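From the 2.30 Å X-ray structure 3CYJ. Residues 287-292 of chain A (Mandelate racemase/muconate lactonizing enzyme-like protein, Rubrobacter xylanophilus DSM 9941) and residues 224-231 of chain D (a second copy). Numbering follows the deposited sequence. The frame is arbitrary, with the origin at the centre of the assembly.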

ATOM      1  N   CYS A 287      15.134   8.168  15.126  1.00 43.31           N
ATOM      2  CA  CYS A 287      14.155   8.038  16.182  1.00 43.97           C
ATOM      3  C   CYS A 287      13.198   9.228  16.268  1.00 45.16           C
ATOM      4  O   CYS A 287      12.006   9.022  16.432  1.00 45.46           O
ATOM      5  CB  CYS A 287      14.839   7.785  17.529  1.00 43.21           C
ATOM      6  SG  CYS A 287      15.452   6.071  17.605  1.00 42.91           S
ATOM      7  N   ARG A 288      13.708  10.456  16.218  1.00 46.12           N
ATOM      8  CA  ARG A 288      12.815  11.634  16.246  1.00 47.55           C
ATOM      9  C   ARG A 288      11.966  11.708  14.953  1.00 47.76           C
ATOM     10  O   ARG A 288      10.778  12.074  14.998  1.00 48.26           O
ATOM     11  CB  ARG A 288      13.597  12.961  16.431  1.00 48.06           C
ATOM     12  CG  ARG A 288      14.565  13.064  17.608  1.00 50.30           C
ATOM     13  CD  ARG A 288      13.873  12.820  18.937  1.00 59.12           C
ATOM     14  NE  ARG A 288      12.803  13.765  19.226  1.00 65.23           N
ATOM     15  CZ  ARG A 288      11.509  13.453  19.328  1.00 69.39           C
ATOM     16  NH1 ARG A 288      10.619  14.418  19.597  1.00 72.33           N
ATOM     17  NH2 ARG A 288      11.084  12.197  19.169  1.00 67.33           N
ATOM     18  N   GLY A 289      12.566  11.365  13.806  1.00 46.66           N
ATOM     19  CA  GLY A 289      11.812  11.311  12.540  1.00 46.60           C
ATOM     20  C   GLY A 289      10.624  10.350  12.549  1.00 46.46           C
ATOM     21  O   GLY A 289       9.608  10.614  11.921  1.00 46.33           O
ATOM     22  N   HIS A 290      10.754   9.238  13.286  1.00 46.24           N
ATOM     23  CA  HIS A 290       9.729   8.230  13.385  1.00 44.92           C
ATOM     24  C   HIS A 290       8.935   8.338  14.686  1.00 45.31           C
ATOM     25  O   HIS A 290       7.953   7.605  14.879  1.00 46.03           O
ATOM     26  CB  HIS A 290      10.368   6.862  13.328  1.00 44.77           C
ATOM     27  CG  HIS A 290      10.679   6.379  11.949  1.00 44.47           C
ATOM     28  ND1 HIS A 290      11.827   6.741  11.268  1.00 46.35           N
ATOM     29  CD2 HIS A 290      10.024   5.508  11.145  1.00 42.85           C
ATOM     30  CE1 HIS A 290      11.850   6.141  10.090  1.00 45.91           C
ATOM     31  NE2 HIS A 290      10.774   5.373   9.996  1.00 45.75           N
ATOM     32  N   GLN A 291       9.352   9.241  15.575  1.00 45.34           N
ATOM     33  CA  GLN A 291       8.712   9.456  16.886  1.00 46.38           C
ATOM     34  C   GLN A 291       8.698   8.254  17.853  1.00 45.45           C
ATOM     35  O   GLN A 291       7.698   8.004  18.574  1.00 45.75           O
ATOM     36  CB  GLN A 291       7.262   9.982  16.727  1.00 47.19           C
ATOM     37  CG  GLN A 291       7.169  11.236  15.940  1.00 53.05           C
ATOM     38  CD  GLN A 291       7.632  12.372  16.757  1.00 60.26           C
ATOM     39  OE1 GLN A 291       6.980  12.748  17.758  1.00 63.26           O
ATOM     40  NE2 GLN A 291       8.793  12.914  16.393  1.00 61.01           N
ATOM     41  N   ILE A 292       9.817   7.547  17.938  1.00 43.63           N
ATOM     42  CA  ILE A 292       9.897   6.463  18.859  1.00 40.87           C
ATOM     43  C   ILE A 292      11.098   6.687  19.779  1.00 40.06           C
ATOM     44  O   ILE A 292      12.103   7.262  19.358  1.00 40.22           O
ATOM     45  CB  ILE A 292       9.995   5.091  18.085  1.00 41.33           C
ATOM     46  CG1 ILE A 292      11.264   5.020  17.207  1.00 40.49           C
ATOM     47  CG2 ILE A 292       8.700   4.835  17.306  1.00 41.02           C
ATOM     48  CD1 ILE A 292      11.413   3.769  16.410  1.00 36.11           C
TER
ATOM     49  N   VAL D 224      -0.709  10.754  21.887  1.00 43.08           N
ATOM     50  CA  VAL D 224       0.715  10.813  21.610  1.00 43.19           C
ATOM     51  C   VAL D 224       1.100  12.215  21.132  1.00 45.08           C
ATOM     52  O   VAL D 224       0.234  13.040  20.850  1.00 45.25           O
ATOM     53  CB  VAL D 224       1.177   9.735  20.566  1.00 41.91           C
ATOM     54  CG1 VAL D 224       1.001   8.361  21.129  1.00 41.70           C
ATOM     55  CG2 VAL D 224       0.407   9.877  19.238  1.00 40.29           C
ATOM     56  N   SER D 225       2.398  12.468  21.044  1.00 46.61           N
ATOM     57  CA  SER D 225       2.857  13.716  20.491  1.00 50.87           C
ATOM     58  C   SER D 225       2.138  14.176  19.190  1.00 51.89           C
ATOM     59  O   SER D 225       1.651  13.356  18.383  1.00 51.12           O
ATOM     60  CB  SER D 225       4.359  13.677  20.242  1.00 51.06           C
ATOM     61  OG  SER D 225       4.578  14.541  19.151  1.00 55.27           O
ATOM     62  N   SER D 226       2.111  15.500  19.011  1.00 53.69           N
ATOM     63  CA  SER D 226       1.253  16.174  18.026  1.00 55.62           C
ATOM     64  C   SER D 226       1.726  15.732  16.650  1.00 55.77           C
ATOM     65  O   SER D 226       0.950  15.314  15.739  1.00 55.58           O
ATOM     66  CB  SER D 226       1.398  17.708  18.174  1.00 55.68           C
ATOM     67  N   GLU D 227       3.040  15.744  16.545  1.00 55.91           N
ATOM     68  CA  GLU D 227       3.657  15.444  15.284  1.00 56.32           C
ATOM     69  C   GLU D 227       3.497  13.935  14.868  1.00 54.60           C
ATOM     70  O   GLU D 227       3.661  13.598  13.685  1.00 53.76           O
ATOM     71  CB  GLU D 227       5.103  15.966  15.317  1.00 57.23           C
ATOM     72  CG  GLU D 227       5.684  16.099  16.736  1.00 62.28           C
ATOM     73  CD  GLU D 227       7.031  16.876  16.792  1.00 69.75           C
ATOM     74  OE1 GLU D 227       6.995  18.122  16.961  1.00 72.58           O
ATOM     75  OE2 GLU D 227       8.122  16.241  16.705  1.00 70.54           O
ATOM     76  N   ASP D 228       3.110  13.062  15.816  1.00 52.58           N
ATOM     77  CA  ASP D 228       3.119  11.596  15.578  1.00 50.92           C
ATOM     78  C   ASP D 228       1.880  11.009  14.903  1.00 50.46           C
ATOM     79  O   ASP D 228       1.111  10.311  15.542  1.00 49.67           O
ATOM     80  CB  ASP D 228       3.425  10.795  16.873  1.00 49.72           C
ATOM     81  CG  ASP D 228       3.685   9.288  16.593  1.00 49.42           C
ATOM     82  OD1 ASP D 228       3.778   8.913  15.400  1.00 46.63           O
ATOM     83  OD2 ASP D 228       3.841   8.468  17.545  1.00 47.54           O
ATOM     84  N   ARG D 229       1.739  11.202  13.591  1.00 51.56           N
ATOM     85  CA  ARG D 229       0.522  10.759  12.838  1.00 52.18           C
ATOM     86  C   ARG D 229       0.404   9.248  12.758  1.00 51.74           C
ATOM     87  O   ARG D 229      -0.683   8.670  12.822  1.00 52.33           O
ATOM     88  CB  ARG D 229       0.476  11.360  11.429  1.00 52.48           C
ATOM     89  CG  ARG D 229       0.091  12.833  11.388  1.00 54.92           C
ATOM     90  CD  ARG D 229      -0.394  13.285   9.998  1.00 59.95           C
ATOM     91  NE  ARG D 229       0.236  12.536   8.898  1.00 64.61           N
ATOM     92  CZ  ARG D 229       1.369  12.897   8.275  1.00 66.51           C
ATOM     93  NH1 ARG D 229       2.021  14.014   8.631  1.00 63.68           N
ATOM     94  NH2 ARG D 229       1.856  12.132   7.293  1.00 67.17           N
ATOM     95  N   GLU D 230       1.537   8.602  12.611  1.00 51.15           N
ATOM     96  CA  GLU D 230       1.592   7.164  12.549  1.00 51.76           C
ATOM     97  C   GLU D 230       1.093   6.579  13.880  1.00 49.50           C
ATOM     98  O   GLU D 230       0.383   5.569  13.901  1.00 49.10           O
ATOM     99  CB  GLU D 230       3.058   6.780  12.249  1.00 53.72           C
ATOM    100  CG  GLU D 230       3.386   5.363  11.662  1.00 62.63           C
ATOM    101  CD  GLU D 230       4.947   5.181  11.376  1.00 73.28           C
ATOM    102  OE1 GLU D 230       5.603   6.208  10.996  1.00 76.22           O
ATOM    103  OE2 GLU D 230       5.511   4.037  11.542  1.00 74.16           O
ATOM    104  N   GLY D 231       1.471   7.205  14.999  1.00 47.42           N
ATOM    105  CA  GLY D 231       1.011   6.772  16.317  1.00 44.44           C
ATOM    106  C   GLY D 231      -0.473   7.006  16.539  1.00 43.53           C
ATOM    107  O   GLY D 231      -1.161   6.156  17.092  1.00 41.73           O
TER

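The end of a helix often serves as a contact point. The residue that ends the helical path can carry a contact: here its CA-to-CB bond points toward the other copy. The junction between these two copies of the Rubrobacter protein is a compact example. In chain A the residue concerned is Q291(A), the first to leave helical geometry, with positive phi (61°). In chain D the counterpart is a type I turn from S225(D) to D228(D), which leads directly into a helix. Of the CA atoms in the two stretches, those of Q291(A) and D228(D) are nearest, 6.1 Å apart.

Q291(A) covers the most surface. Its CA-to-CB bond points toward chain D, and its m, m side chain folds back so that Q291(A) NE2 donates to its own helix, 2.6 Å from R288(A) O. This bond helps hold the amide in place and leaves Q291(A) OE1 to receive a weak hydrogen bond from S225(D) OG at 3.3 Å. The same serine oxygen, S225(D) OG, accepts a weak bond from the backbone N of E227(D), also at 3.3 Å, so the hydroxyl links the turn to the neighbouring copy.

E227(D) brings a negative charge close to R288(A). E227(D) OE2 lies 3.4 Å from Q291(A) NE2 and 4.2 Å from R288(A) NH1. The latter distance is beyond a salt bridge, and the oxygen sits well out of the guanidinium plane, so the attraction is one of charge alone.

D228(D) contributes packing instead. Its carboxylate caps the following helix, D228(D) OD1 accepting from G231(D) N at 2.9 Å, while D228(D) CG rests 3.6 Å from Q291(A) CB. The aspartate thus does two jobs at once: its oxygen satisfies a free helical amide, and its carbon lies against the glutamine stem.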